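Local coordinates for putative molybdenum carrier protein (Syntrophus aciditrophicus SB, PDB 3IMK) that is of unknown function but, as a putative molybdenum carrier with a circularly permuted YpsA-type SLOG fold, may bind a small ligand or molybdenum species, at residues 8-14 with 32-38; 16-20 with 134-140; 21-25 with 52-56; 26-32 with 153-158; 102-106 with 119-123. The contacts are given in a common frame with arbitrary orientation. Residues are numbered along the deposited sequence.

Interaction 1 of 5, residues 8-14 with 32-38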
# COMPACT_ATOMS: atom_id res chain seq x y z
N ILE A 8 -13.63 -1.44 -2.46
CA ILE A 8 -12.59 -0.95 -1.58
C ILE A 8 -13.20 0.04 -0.58
O ILE A 8 -13.52 1.18 -0.94
CB ILE A 8 -11.42 -0.32 -2.36
CG1 ILE A 8 -10.85 -1.29 -3.38
CG2 ILE A 8 -10.28 0.16 -1.43
CD1 ILE A 8 -10.37 -2.62 -2.84
N THR A 9 -13.39 -0.43 0.65
CA THR A 9 -13.98 0.37 1.70
C THR A 9 -12.96 1.13 2.50
O THR A 9 -13.30 2.05 3.23
CB THR A 9 -14.79 -0.53 2.65
OG1 THR A 9 -13.87 -1.48 3.22
CG2 THR A 9 -15.95 -1.23 1.88
N LYS A 10 -11.69 0.73 2.41
CA LYS A 10 -10.62 1.42 3.16
C LYS A 10 -9.26 1.09 2.54
O LYS A 10 -9.01 -0.08 2.19
CB LYS A 10 -10.61 1.02 4.63
CG LYS A 10 -9.73 1.88 5.56
CD LYS A 10 -9.81 1.42 7.02
CE LYS A 10 -9.04 2.34 8.00
NZ LYS A 10 -9.26 2.17 9.52
N ILE A 11 -8.40 2.12 2.42
CA ILE A 11 -7.00 1.98 2.04
C ILE A 11 -6.17 2.27 3.25
O ILE A 11 -6.41 3.28 3.92
CB ILE A 11 -6.62 2.90 0.87
CG1 ILE A 11 -7.28 2.36 -0.42
CG2 ILE A 11 -5.07 2.99 0.71
CD1 ILE A 11 -7.24 3.35 -1.62
N ILE A 12 -5.20 1.41 3.56
CA ILE A 12 -4.26 1.72 4.61
C ILE A 12 -2.81 1.67 4.14
O ILE A 12 -2.50 1.00 3.16
CB ILE A 12 -4.45 0.83 5.87
CG1 ILE A 12 -3.99 -0.62 5.68
CG2 ILE A 12 -5.93 0.84 6.34
CD1 ILE A 12 -3.94 -1.43 7.03
N SER A 13 -1.92 2.33 4.89
CA SER A 13 -0.50 2.17 4.66
C SER A 13 0.26 2.60 5.90
O SER A 13 -0.31 3.07 6.86
CB SER A 13 -0.04 3.01 3.48
OG SER A 13 0.13 4.39 3.85
N GLY A 14 1.57 2.45 5.83
CA GLY A 14 2.46 2.74 6.95
C GLY A 14 2.97 4.16 6.97
O GLY A 14 3.83 4.47 7.77
N ILE A 32 -12.04 7.90 -0.35
CA ILE A 32 -12.06 6.53 0.16
C ILE A 32 -11.54 6.58 1.60
O ILE A 32 -10.50 7.22 1.84
CB ILE A 32 -11.16 5.61 -0.70
CG1 ILE A 32 -11.67 5.59 -2.14
CG2 ILE A 32 -11.09 4.19 -0.09
CD1 ILE A 32 -10.73 4.87 -3.11
N PRO A 33 -12.26 5.99 2.58
CA PRO A 33 -11.74 5.95 3.95
C PRO A 33 -10.33 5.40 3.98
O PRO A 33 -9.97 4.54 3.18
CB PRO A 33 -12.72 5.00 4.65
CG PRO A 33 -14.01 5.21 3.86
CD PRO A 33 -13.56 5.26 2.46
N TYR A 34 -9.53 5.89 4.92
CA TYR A 34 -8.16 5.44 5.02
C TYR A 34 -7.72 5.39 6.47
O TYR A 34 -8.40 5.89 7.40
CB TYR A 34 -7.22 6.34 4.20
CG TYR A 34 -7.00 7.66 4.82
CD1 TYR A 34 -5.98 7.86 5.75
CD2 TYR A 34 -7.82 8.74 4.53
CE1 TYR A 34 -5.81 9.11 6.37
CE2 TYR A 34 -7.66 9.96 5.13
CZ TYR A 34 -6.66 10.14 6.08
OH TYR A 34 -6.49 11.38 6.72
N GLY A 35 -6.57 4.74 6.68
CA GLY A 35 -5.93 4.67 7.96
C GLY A 35 -4.56 4.04 7.82
O GLY A 35 -3.98 4.02 6.73
N GLY A 36 -4.06 3.51 8.93
CA GLY A 36 -2.78 2.81 8.90
C GLY A 36 -2.01 3.00 10.18
O GLY A 36 -2.13 4.01 10.89
N TRP A 37 -1.17 2.05 10.45
CA TRP A 37 -0.27 2.07 11.59
C TRP A 37 1.06 2.67 11.20
O TRP A 37 1.65 2.30 10.20
CB TRP A 37 -0.05 0.66 12.08
CG TRP A 37 -1.31 0.07 12.63
CD1 TRP A 37 -2.20 -0.75 11.98
CD2 TRP A 37 -1.86 0.27 13.95
NE1 TRP A 37 -3.27 -1.11 12.82
CE2 TRP A 37 -3.06 -0.50 14.04
CE3 TRP A 37 -1.40 0.95 15.07
CZ2 TRP A 37 -3.82 -0.55 15.21
CZ3 TRP A 37 -2.18 0.93 16.22
CH2 TRP A 37 -3.37 0.20 16.28
N VAL A 38 1.54 3.60 12.01
CA VAL A 38 2.81 4.27 11.85
C VAL A 38 3.66 4.02 13.10
O VAL A 38 3.13 3.67 14.15
CB VAL A 38 2.61 5.81 11.58
CG1 VAL A 38 1.84 6.02 10.27
CG2 VAL A 38 1.93 6.52 12.74
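Three backbone hydrogen bonds tie residues 8-14 to 32-38: Ile11 N to Pro33 O (3.0 Å), Gly35 N to Ile11 O (3.1 Å) and Ser13 N to Gly35 O (3.2 Å). Ile11 thus bonds through both its N and its O to the residues flanking Tyr34, the signature of a parallel pair; Ile11 pairs with Tyr34 and Ile12 with Gly35, CA to CA 4.7 and 4.8 Å. CA-H...O contacts fill the gaps, among them Tyr34 CA to Ile11 O (3.0 Å), Ile12 CA to Gly35 O (3.1 Å) and, past the last hydrogen bond, Gly36 CA to Ser13 O (3.2 Å). The two segments carry the first and second strands, 10-12 and 34-38, of a beta-alpha-beta unit whose connection is helix 19-29, as in Rossmann-like folds; strand 131-135 pairs with the other edge of strand 10-12. A CB on Gly36 would collide with Ser13 O, and its phi/psi of 146/154° calls for glycine in any case. Beyond this break Trp37 resumes the strand; its NE1 bonds to Asp73, and its ring lies against the polyether PG6, probably from the crystallisation liquor. Packing is lighter: Ile11 CD1 meets Ile32 CD1 at 4.1 Å, Pro33 CG lies 3.3 Å from Thr9 O, and the extended Lys10 side chain passes Gly35, with its CE 3.7 Å from Gly35 N.

Interaction 2 of 5, residues 16-20 with 134-140. With GOL (glycerol), chain B.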
# COMPACT_ATOMS: atom_id res chain seq x y z
N GLN A 16 4.91 5.94 5.15
CA GLN A 16 6.26 6.28 4.63
C GLN A 16 6.09 7.17 3.39
O GLN A 16 5.07 7.14 2.72
CB GLN A 16 7.01 4.99 4.27
CG GLN A 16 8.46 5.08 3.83
CD GLN A 16 9.33 5.79 4.87
OE1 GLN A 16 9.25 7.02 5.00
NE2 GLN A 16 10.16 5.04 5.62
N THR A 17 7.16 7.88 3.02
CA THR A 17 7.16 8.52 1.71
C THR A 17 7.12 7.42 0.63
O THR A 17 7.31 6.23 0.87
CB THR A 17 8.48 9.32 1.50
OG1 THR A 17 9.54 8.38 1.56
CG2 THR A 17 8.65 10.40 2.60
N GLY A 18 6.84 7.84 -0.61
CA GLY A 18 6.78 6.88 -1.69
C GLY A 18 5.44 6.21 -1.88
O GLY A 18 4.43 6.86 -1.85
N ALA A 19 5.44 4.89 -1.97
CA ALA A 19 4.20 4.15 -2.18
C ALA A 19 3.17 4.39 -1.07
O ALA A 19 1.98 4.61 -1.35
CB ALA A 19 4.49 2.61 -2.30
N ASP A 20 3.60 4.31 0.20
CA ASP A 20 2.64 4.45 1.31
C ASP A 20 1.89 5.81 1.19
O ASP A 20 0.68 5.91 1.49
CB ASP A 20 3.33 4.45 2.67
CG ASP A 20 3.77 3.10 3.19
OD1 ASP A 20 3.58 2.06 2.55
OD2 ASP A 20 4.34 3.14 4.32
N ILE A 134 -1.49 -0.96 1.16
CA ILE A 134 -0.66 -0.66 -0.00
C ILE A 134 0.71 -0.31 0.55
O ILE A 134 0.88 0.54 1.43
CB ILE A 134 -1.23 0.47 -0.86
CG1 ILE A 134 -2.64 0.08 -1.29
CG2 ILE A 134 -0.28 0.74 -2.06
CD1 ILE A 134 -3.38 1.14 -2.14
N ALA A 135 1.74 -0.96 -0.00
CA ALA A 135 3.12 -0.85 0.44
C ALA A 135 4.06 -0.71 -0.73
O ALA A 135 3.76 -1.05 -1.86
CB ALA A 135 3.48 -2.13 1.27
N GLY A 136 5.28 -0.28 -0.43
CA GLY A 136 6.33 -0.19 -1.43
C GLY A 136 7.46 0.70 -0.95
O GLY A 136 7.46 1.19 0.20
N PRO A 137 8.48 0.87 -1.80
CA PRO A 137 9.68 1.61 -1.34
C PRO A 137 9.45 3.09 -0.97
O PRO A 137 8.48 3.72 -1.42
CB PRO A 137 10.64 1.56 -2.54
CG PRO A 137 10.11 0.48 -3.40
CD PRO A 137 8.64 0.28 -3.14
N ARG A 138 10.31 3.59 -0.10
CA ARG A 138 10.32 5.01 0.25
C ARG A 138 10.82 5.82 -0.94
O ARG A 138 11.55 5.31 -1.82
CB ARG A 138 11.17 5.25 1.49
CG ARG A 138 12.68 4.99 1.29
CD ARG A 138 13.37 5.12 2.62
NE ARG A 138 14.71 4.52 2.69
CZ ARG A 138 15.84 5.10 2.33
NH1 ARG A 138 15.85 6.34 1.88
NH2 ARG A 138 16.99 4.46 2.46
N ALA A 139 10.46 7.10 -0.96
CA ALA A 139 10.85 7.97 -2.07
C ALA A 139 12.34 8.10 -2.25
O ALA A 139 12.84 8.24 -3.38
CB ALA A 139 10.21 9.37 -1.90
N GLY A 140 13.08 8.10 -1.15
CA GLY A 140 14.53 8.15 -1.26
C GLY A 140 15.17 6.96 -1.95
O GLY A 140 16.34 7.05 -2.42
C1 GOL B . 7.34 -1.17 3.07
O1 GOL B . 8.26 -0.27 2.49
C2 GOL B . 6.11 -0.44 3.61
O2 GOL B . 5.48 0.27 2.55
C3 GOL B . 6.50 0.53 4.75
O3 GOL B . 5.36 0.98 5.50
O HOH W 1 6.26 3.61 1.07
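A pocket at the C-terminal ends of the central strands of the parallel sheet, occupied here by glycerol probably left from crystallisation, is walled by the start of helix 19-29 and the loop leaving strand 131-135. Asp20 takes two hydrogen bonds from the glycerol, O2 to OD1 (2.6 Å) and O3 to OD2 (2.7 Å), while Gly136 N donates to O2 (3.0 Å) and Gly136 O accepts from O1 (2.8 Å). The second carboxylate oxygen, Asp20 OD2, also accepts from Gln16 N at 3.0 Å. Such a glycine-rich turn followed by a helix N-terminus is a recurrent binding site of Rossmann-like folds, consistent with the SLOG family; Gly18 is the N-cap residue, and its N bonds a buffer MES molecule. Directly across the segments, Ala19 N donates to Pro137 O (3.3 Å) and Ala139 N to Thr17 OG1 (3.0 Å), a hydroxyl also bonded to Glu45. Water 1 joins Thr17 O (2.8 Å), Gly136 O (2.8 Å) and Asp20 N (2.9 Å). The approach is tight: Gly18 CA is 3.6 Å from Pro137 O, where a CB would clash, and Ala19 CB rests 3.5 Å from Gly136 CA.

Interaction 3 of 5, residues 21-25 with 52-56; sequences RAALD and TYQLQ
Tyr53, with 91 Å² covered, and Leu24, with 56 Å², carry the contact between a helical turn, residues 21-25, and the non-helical segment 52-56. Residues 21-25 hold alpha-helical phi/psi, with Asp25 N bonded to Arg21 O at 2.9 Å; Tyr53 (-84/122°) and Leu55 (-131/168°) are extended. The backbones stay apart, the nearest CA pair being Leu24 and Tyr53 at 7.9 Å, so side chains bridge the gap. Tyr53 points toward the helix with chi1 m and chi2 -82°, and its ring runs beside Leu24, whose CB is 3.9 Å from Tyr53 CE1. Leu24 (m, t) also reaches on with CD1 to Leu55 CD2 at 4.0 Å. Asp25 (chi1 m) and Arg21 (chi1-chi3 t, p, p) leave CA sideways, but their ends come nearer: Tyr53 OH donates to Asp25 OD1 at 2.5 Å, the carboxylate oxygen lying at the ring edge, and Arg21 CD is 3.7 Å from Tyr53 OH. Water 2 accepts from Arg21 NH1 (3.0 Å) and donates to Tyr53 OH (2.8 Å). Here the loop leading from strand 34-38 to strand 56-57 packs across helix 19-29 at the protein surface. Asp25 OD2 bonds to Tyr146 of helix 145-157, and Arg21 NH2 to Gly15 O. The short phenol-carboxylate bond, with the hydroxyl also accepting from water, implies a tyrosine fixed at its polar tip while its ring stays against leucine.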
# COMPACT_ATOMS: atom_id res chain seq x y z
N ARG A 21 2.65 6.87 0.94
CA ARG A 21 2.11 8.23 0.95
C ARG A 21 1.17 8.45 -0.24
O ARG A 21 0.07 9.03 -0.10
CB ARG A 21 3.24 9.25 0.99
CG ARG A 21 2.78 10.65 1.47
CD ARG A 21 2.44 10.68 2.99
NE ARG A 21 3.55 10.33 3.88
CZ ARG A 21 4.51 11.17 4.26
NH1 ARG A 21 4.50 12.43 3.86
NH2 ARG A 21 5.49 10.75 5.06
N ALA A 22 1.55 7.90 -1.41
CA ALA A 22 0.66 7.93 -2.54
C ALA A 22 -0.65 7.22 -2.25
O ALA A 22 -1.73 7.67 -2.69
CB ALA A 22 1.33 7.33 -3.81
N ALA A 23 -0.59 6.08 -1.59
CA ALA A 23 -1.83 5.42 -1.26
C ALA A 23 -2.80 6.29 -0.48
O ALA A 23 -4.01 6.33 -0.76
CB ALA A 23 -1.52 4.10 -0.48
N LEU A 24 -2.27 6.99 0.53
CA LEU A 24 -3.11 7.84 1.37
C LEU A 24 -3.63 9.06 0.59
O LEU A 24 -4.79 9.42 0.69
CB LEU A 24 -2.33 8.30 2.62
CG LEU A 24 -1.81 7.17 3.52
CD1 LEU A 24 -1.03 7.76 4.74
CD2 LEU A 24 -2.94 6.23 4.01
N ASP A 25 -2.76 9.67 -0.24
CA ASP A 25 -3.14 10.85 -1.00
C ASP A 25 -4.21 10.46 -2.00
O ASP A 25 -5.17 11.23 -2.24
CB ASP A 25 -1.91 11.46 -1.68
CG ASP A 25 -0.99 12.15 -0.71
OD1 ASP A 25 -1.43 12.48 0.41
OD2 ASP A 25 0.18 12.43 -1.10
N THR A 52 -2.32 16.16 9.13
CA THR A 52 -3.54 16.09 8.35
C THR A 52 -3.95 14.63 8.07
O THR A 52 -5.12 14.33 7.86
CB THR A 52 -3.38 16.85 7.05
OG1 THR A 52 -2.13 16.49 6.46
CG2 THR A 52 -3.38 18.36 7.33
N TYR A 53 -2.99 13.71 8.08
CA TYR A 53 -3.30 12.29 7.89
C TYR A 53 -3.72 11.64 9.22
O TYR A 53 -2.97 11.67 10.20
CB TYR A 53 -2.07 11.54 7.38
CG TYR A 53 -1.54 12.01 6.04
CD1 TYR A 53 -2.11 11.59 4.85
CD2 TYR A 53 -0.46 12.89 5.97
CE1 TYR A 53 -1.62 12.03 3.60
CE2 TYR A 53 0.02 13.30 4.75
CZ TYR A 53 -0.54 12.87 3.58
OH TYR A 53 -0.05 13.30 2.38
N GLN A 54 -4.93 11.07 9.22
CA GLN A 54 -5.48 10.41 10.40
C GLN A 54 -4.95 8.99 10.47
O GLN A 54 -5.40 8.12 9.70
CB GLN A 54 -7.02 10.46 10.36
CG GLN A 54 -7.58 11.88 10.28
CD GLN A 54 -7.14 12.75 11.45
OE1 GLN A 54 -7.48 12.47 12.61
NE2 GLN A 54 -6.37 13.81 11.17
N LEU A 55 -3.91 8.79 11.29
CA LEU A 55 -3.20 7.50 11.40
C LEU A 55 -3.04 7.09 12.83
O LEU A 55 -3.26 7.91 13.73
CB LEU A 55 -1.85 7.56 10.69
CG LEU A 55 -1.95 8.00 9.22
CD1 LEU A 55 -0.61 8.31 8.68
CD2 LEU A 55 -2.53 6.88 8.34
N GLN A 56 -2.63 5.84 13.06
CA GLN A 56 -2.56 5.33 14.43
C GLN A 56 -1.12 4.94 14.78
O GLN A 56 -0.46 4.22 14.03
CB GLN A 56 -3.47 4.09 14.50
CG GLN A 56 -5.00 4.36 14.15
CD GLN A 56 -5.38 4.65 12.63
OE1 GLN A 56 -5.08 3.87 11.73
NE2 GLN A 56 -6.12 5.76 12.39
O HOH W 2 2.66 14.13 2.29

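Interaction 4 of 5, residues 26-32 with 153-158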
# COMPACT_ATOMS: atom_id res chain seq x y z
N PHE A 26 -4.09 9.27 -2.58
CA PHE A 26 -5.09 8.76 -3.51
C PHE A 26 -6.42 8.59 -2.79
O PHE A 26 -7.47 9.01 -3.28
CB PHE A 26 -4.67 7.41 -4.10
CG PHE A 26 -5.67 6.86 -5.08
CD1 PHE A 26 -5.68 7.35 -6.39
CD2 PHE A 26 -6.64 5.98 -4.68
CE1 PHE A 26 -6.64 6.91 -7.29
CE2 PHE A 26 -7.62 5.54 -5.59
CZ PHE A 26 -7.59 6.05 -6.90
N ALA A 27 -6.38 7.93 -1.62
CA ALA A 27 -7.62 7.70 -0.86
C ALA A 27 -8.30 9.05 -0.57
O ALA A 27 -9.51 9.21 -0.75
CB ALA A 27 -7.34 6.95 0.45
N ILE A 28 -7.53 10.01 -0.09
CA ILE A 28 -8.07 11.34 0.23
C ILE A 28 -8.70 12.01 -1.01
O ILE A 28 -9.85 12.48 -0.95
CB ILE A 28 -6.97 12.21 0.87
CG1 ILE A 28 -6.62 11.67 2.28
CG2 ILE A 28 -7.42 13.71 1.00
CD1 ILE A 28 -5.34 12.18 2.89
N LYS A 29 -7.99 11.96 -2.13
CA LYS A 29 -8.46 12.57 -3.38
C LYS A 29 -9.80 11.96 -3.82
O LYS A 29 -10.70 12.67 -4.29
CB LYS A 29 -7.38 12.41 -4.46
CG LYS A 29 -7.70 12.99 -5.83
CD LYS A 29 -6.48 12.78 -6.73
CE LYS A 29 -6.74 13.00 -8.22
NZ LYS A 29 -5.58 12.41 -8.96
N HIS A 30 -9.97 10.66 -3.63
CA HIS A 30 -11.19 9.94 -4.06
C HIS A 30 -12.21 9.66 -2.95
O HIS A 30 -13.20 8.95 -3.14
CB HIS A 30 -10.82 8.69 -4.81
CG HIS A 30 -10.12 9.01 -6.09
ND1 HIS A 30 -10.82 9.23 -7.27
CD2 HIS A 30 -8.82 9.28 -6.37
CE1 HIS A 30 -9.96 9.55 -8.22
NE2 HIS A 30 -8.74 9.58 -7.71
N HIS A 31 -11.99 10.30 -1.80
CA HIS A 31 -12.85 10.16 -0.62
C HIS A 31 -13.10 8.68 -0.28
O HIS A 31 -14.22 8.31 0.12
CB HIS A 31 -14.18 10.91 -0.77
CG HIS A 31 -14.84 11.18 0.55
ND1 HIS A 31 -14.33 12.08 1.46
CD2 HIS A 31 -16.00 10.72 1.10
CE1 HIS A 31 -15.12 12.13 2.52
NE2 HIS A 31 -16.14 11.32 2.33
N ILE A 32 -12.04 7.90 -0.35
CA ILE A 32 -12.06 6.53 0.16
C ILE A 32 -11.54 6.58 1.60
O ILE A 32 -10.50 7.22 1.84
CB ILE A 32 -11.16 5.61 -0.70
CG1 ILE A 32 -11.67 5.59 -2.14
CG2 ILE A 32 -11.09 4.19 -0.09
CD1 ILE A 32 -10.73 4.87 -3.11
N LEU A 153 -3.16 3.55 -9.26
CA LEU A 153 -4.43 3.56 -8.53
C LEU A 153 -5.52 4.29 -9.31
O LEU A 153 -6.71 3.89 -9.26
CB LEU A 153 -4.23 4.11 -7.11
CG LEU A 153 -3.36 3.25 -6.19
CD1 LEU A 153 -3.12 3.97 -4.84
CD2 LEU A 153 -3.92 1.86 -5.99
N GLU A 154 -5.14 5.34 -10.02
CA GLU A 154 -6.10 6.03 -10.87
C GLU A 154 -6.71 5.11 -11.92
O GLU A 154 -7.91 5.16 -12.18
CB GLU A 154 -5.51 7.27 -11.48
CG GLU A 154 -5.30 8.39 -10.44
CD GLU A 154 -6.61 9.18 -10.03
OE1 GLU A 154 -7.62 9.14 -10.78
OE2 GLU A 154 -6.54 9.89 -8.98
N VAL A 155 -5.89 4.28 -12.55
CA VAL A 155 -6.44 3.35 -13.56
C VAL A 155 -7.27 2.27 -12.90
O VAL A 155 -8.35 1.92 -13.38
CB VAL A 155 -5.32 2.72 -14.46
CG1 VAL A 155 -5.93 1.73 -15.47
CG2 VAL A 155 -4.49 3.83 -15.16
N PHE A 156 -6.79 1.77 -11.75
CA PHE A 156 -7.52 0.75 -10.99
C PHE A 156 -8.89 1.21 -10.49
O PHE A 156 -9.87 0.46 -10.63
CB PHE A 156 -6.59 0.22 -9.86
CG PHE A 156 -7.28 -0.65 -8.83
CD1 PHE A 156 -8.08 -1.71 -9.23
CD2 PHE A 156 -7.06 -0.45 -7.50
CE1 PHE A 156 -8.74 -2.48 -8.26
CE2 PHE A 156 -7.67 -1.24 -6.53
CZ PHE A 156 -8.51 -2.26 -6.93
N LEU A 157 -8.96 2.40 -9.89
CA LEU A 157 -10.19 2.86 -9.14
C LEU A 157 -10.81 4.18 -9.57
O LEU A 157 -11.85 4.58 -9.01
CB LEU A 157 -9.88 3.02 -7.66
CG LEU A 157 -9.65 1.73 -6.90
CD1 LEU A 157 -9.15 2.05 -5.48
CD2 LEU A 157 -10.92 0.86 -6.92
N ALA A 158 -10.19 4.86 -10.51
CA ALA A 158 -10.74 6.10 -11.07
C ALA A 158 -10.96 5.91 -12.58
O ALA A 158 -11.24 4.79 -13.04
CB ALA A 158 -9.78 7.26 -10.80
OXT ALA A 158 -10.85 6.86 -13.37
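Phe26 is the main bump, with 97 Å² covered: its ring lies against the last turn of helix 145-157. Leu153 CB sits over one ring face, 3.5 Å from the centroid of the Phe26 ring and 8° off its normal, a CH-pi contact, and Phe26 CZ reaches 3.3 Å from Leu153 O. Leu157 CD1 approaches the ring obliquely, 3.8 Å from Phe26 CE2, and is 4.0 Å from Ile32 CD1, so Ile32 and Phe26 both touch this methyl. The helix carrying Phe26 stops here in a Schellman motif, with Ile32 N to Ala27 O (2.9 Å), His31 N to Ile28 O (3.2 Å) and His31 at positive phi as C-prime; the turn sends Ile32 back toward the partner helix. Helices 19-29 and 145-157 thus pack side by side on one face of the parallel sheet, where Ile11 of strand 10-12 touches both Phe26 and Ile32. Over the solvent-facing side the Glu154 side chain bends in toward helix 19-29: OE2 accepts from Lys29 NZ at 2.7 Å, a salt bridge, and from His30 NE2 at 2.6 Å, a histidine-carboxylate hydrogen bond made at the imidazole edge. Glu154 OE2 also comes within 3.4 Å of Phe26 CE1. Next to NE2, His30 CE1 lies 3.5 Å from Ala158 CB of the C-terminal residue.

Interaction 5 of 5, residues 102-106 with 119-123; sequences PCLHI and LINSW
Strand 103-106 and helix 119-123 run almost exactly antiparallel, 178° between their axes, which approach to 10.0 Å; the nearest CA pair is Leu104 and Ile120 at 7.6 Å. Strand phi runs from -148 to -99° and psi from 118 to 129°, turning Leu104 and Ile106 toward the helix and Cys103 away; residues 119-123 are alpha-helical. Leu119 (chi1 -90°, chi2 39°) directs CD2 to Ile106 CD1 at 4.4 Å, and its O lies 4.0 Å from Leu104 CD2. Ile120 (m, t) points sideways from CA, but CG1 reaches Leu104 CD2 at 3.9 Å and Ile106 CG1 at 4.2 Å; Ile106 takes m, m and Leu104 t, p. The Ile120 side chain also packs on Leu78 of strand 76-81. One turn on from Leu119, Trp123 N bonds to Leu119 O (3.0 Å), and its indole, chi1 t and chi2 77°, lies against the strand: Leu104 CB stands over the face, 3.8 Å from the centroid of the Trp123 five-membered ring and 15° off its normal, in a CH-pi contact. Pro102 CB is 4.1 Å from Trp123 CZ2, and Pro102 O meets the indole edge at CZ2, 3.7 Å away. Water 3 accepts from Cys103 N (3.2 Å) and Trp123 NE1 (3.0 Å). Such apolar layering, a helix antiparallel to the edge strand that precedes it, belongs to the alternating beta-alpha units of a Rossmann-like alpha/beta sandwich.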
# COMPACT_ATOMS: atom_id res chain seq x y z
N PRO A 102 -3.61 -12.56 1.48
CA PRO A 102 -3.45 -12.34 0.06
C PRO A 102 -2.46 -11.22 -0.19
O PRO A 102 -2.46 -10.19 0.50
CB PRO A 102 -4.86 -11.97 -0.41
CG PRO A 102 -5.78 -12.58 0.61
CD PRO A 102 -5.03 -12.55 1.89
N CYS A 103 -1.63 -11.41 -1.18
CA CYS A 103 -0.55 -10.48 -1.48
C CYS A 103 -0.29 -10.48 -3.00
O CYS A 103 -0.19 -11.54 -3.60
CB CYS A 103 0.68 -10.85 -0.66
SG CYS A 103 2.08 -9.67 -0.86
N LEU A 104 -0.26 -9.30 -3.59
CA LEU A 104 0.07 -9.12 -4.97
C LEU A 104 1.18 -8.13 -5.07
O LEU A 104 1.04 -7.00 -4.62
CB LEU A 104 -1.17 -8.63 -5.74
CG LEU A 104 -0.99 -8.30 -7.23
CD1 LEU A 104 -0.47 -9.50 -8.02
CD2 LEU A 104 -2.29 -7.76 -7.85
N HIS A 105 2.28 -8.50 -5.70
CA HIS A 105 3.37 -7.61 -6.00
C HIS A 105 3.30 -7.23 -7.49
O HIS A 105 3.40 -8.11 -8.34
CB HIS A 105 4.74 -8.31 -5.75
CG HIS A 105 5.91 -7.51 -6.25
ND1 HIS A 105 7.09 -8.08 -6.68
CD2 HIS A 105 6.07 -6.16 -6.35
CE1 HIS A 105 7.92 -7.11 -7.07
NE2 HIS A 105 7.34 -5.94 -6.86
N ILE A 106 3.13 -5.94 -7.74
CA ILE A 106 3.21 -5.33 -9.06
C ILE A 106 4.59 -4.72 -9.22
O ILE A 106 4.94 -3.76 -8.53
CB ILE A 106 2.11 -4.28 -9.27
CG1 ILE A 106 0.74 -4.94 -9.24
CG2 ILE A 106 2.32 -3.49 -10.58
CD1 ILE A 106 0.48 -6.05 -10.33
N LEU A 119 -4.86 -6.78 -13.39
CA LEU A 119 -4.47 -7.78 -12.40
C LEU A 119 -4.97 -7.47 -10.99
O LEU A 119 -5.37 -8.38 -10.25
CB LEU A 119 -2.95 -8.01 -12.38
CG LEU A 119 -2.36 -9.09 -13.29
CD1 LEU A 119 -2.95 -9.21 -14.66
CD2 LEU A 119 -0.83 -9.00 -13.33
N ILE A 120 -4.84 -6.21 -10.56
CA ILE A 120 -5.29 -5.82 -9.24
C ILE A 120 -6.82 -6.00 -9.12
O ILE A 120 -7.34 -6.43 -8.09
CB ILE A 120 -4.86 -4.35 -8.90
CG1 ILE A 120 -3.34 -4.17 -8.98
CG2 ILE A 120 -5.41 -3.95 -7.49
CD1 ILE A 120 -2.86 -2.72 -8.98
N ASN A 121 -7.53 -5.64 -10.16
CA ASN A 121 -8.99 -5.84 -10.17
C ASN A 121 -9.33 -7.34 -9.99
O ASN A 121 -10.20 -7.69 -9.18
CB ASN A 121 -9.57 -5.25 -11.46
CG ASN A 121 -11.05 -5.45 -11.61
OD1 ASN A 121 -11.49 -6.55 -11.91
ND2 ASN A 121 -11.81 -4.38 -11.46
N SER A 122 -8.70 -8.22 -10.76
CA SER A 122 -8.99 -9.64 -10.67
C SER A 122 -8.68 -10.16 -9.24
O SER A 122 -9.45 -10.92 -8.63
CB SER A 122 -8.15 -10.37 -11.70
OG SER A 122 -8.55 -10.01 -13.02
N TRP A 123 -7.55 -9.70 -8.68
CA TRP A 123 -7.09 -10.18 -7.40
C TRP A 123 -8.00 -9.69 -6.26
O TRP A 123 -8.36 -10.43 -5.34
CB TRP A 123 -5.62 -9.74 -7.19
CG TRP A 123 -5.02 -9.92 -5.82
CD1 TRP A 123 -4.58 -11.07 -5.27
CD2 TRP A 123 -4.76 -8.89 -4.88
NE1 TRP A 123 -4.06 -10.83 -4.02
CE2 TRP A 123 -4.16 -9.49 -3.76
CE3 TRP A 123 -4.95 -7.51 -4.88
CZ2 TRP A 123 -3.78 -8.76 -2.65
CZ3 TRP A 123 -4.56 -6.78 -3.77
CH2 TRP A 123 -4.02 -7.41 -2.67
O HOH W 3 -3.09 -13.50 -3.05

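Interactions 1, 2 and 5 all reach one parallel sheet, with strands 10-12 and 131-135 adjacent: Ile12 O bonds to Ile134 N at 3.0 Å, joining interactions 1 and 2, as does Ser13 OG to Asp20 O at 2.9 Å. Helix 19-29 runs through interactions 2, 3 and 4, from the glycerol pocket at its N-terminus to its far end near the C-terminus. Segment 52-56 of interaction 3 leads into edge strand 56-57, where Gly36 O accepts from Gln56 N at 2.9 Å, beside Trp37 of the PG6 pocket. Interaction 5 lies far from interaction 3 (centres about 21 Å apart) but touches interaction 4, Phe156 CZ meeting Ile120 CG2 at 3.6 Å.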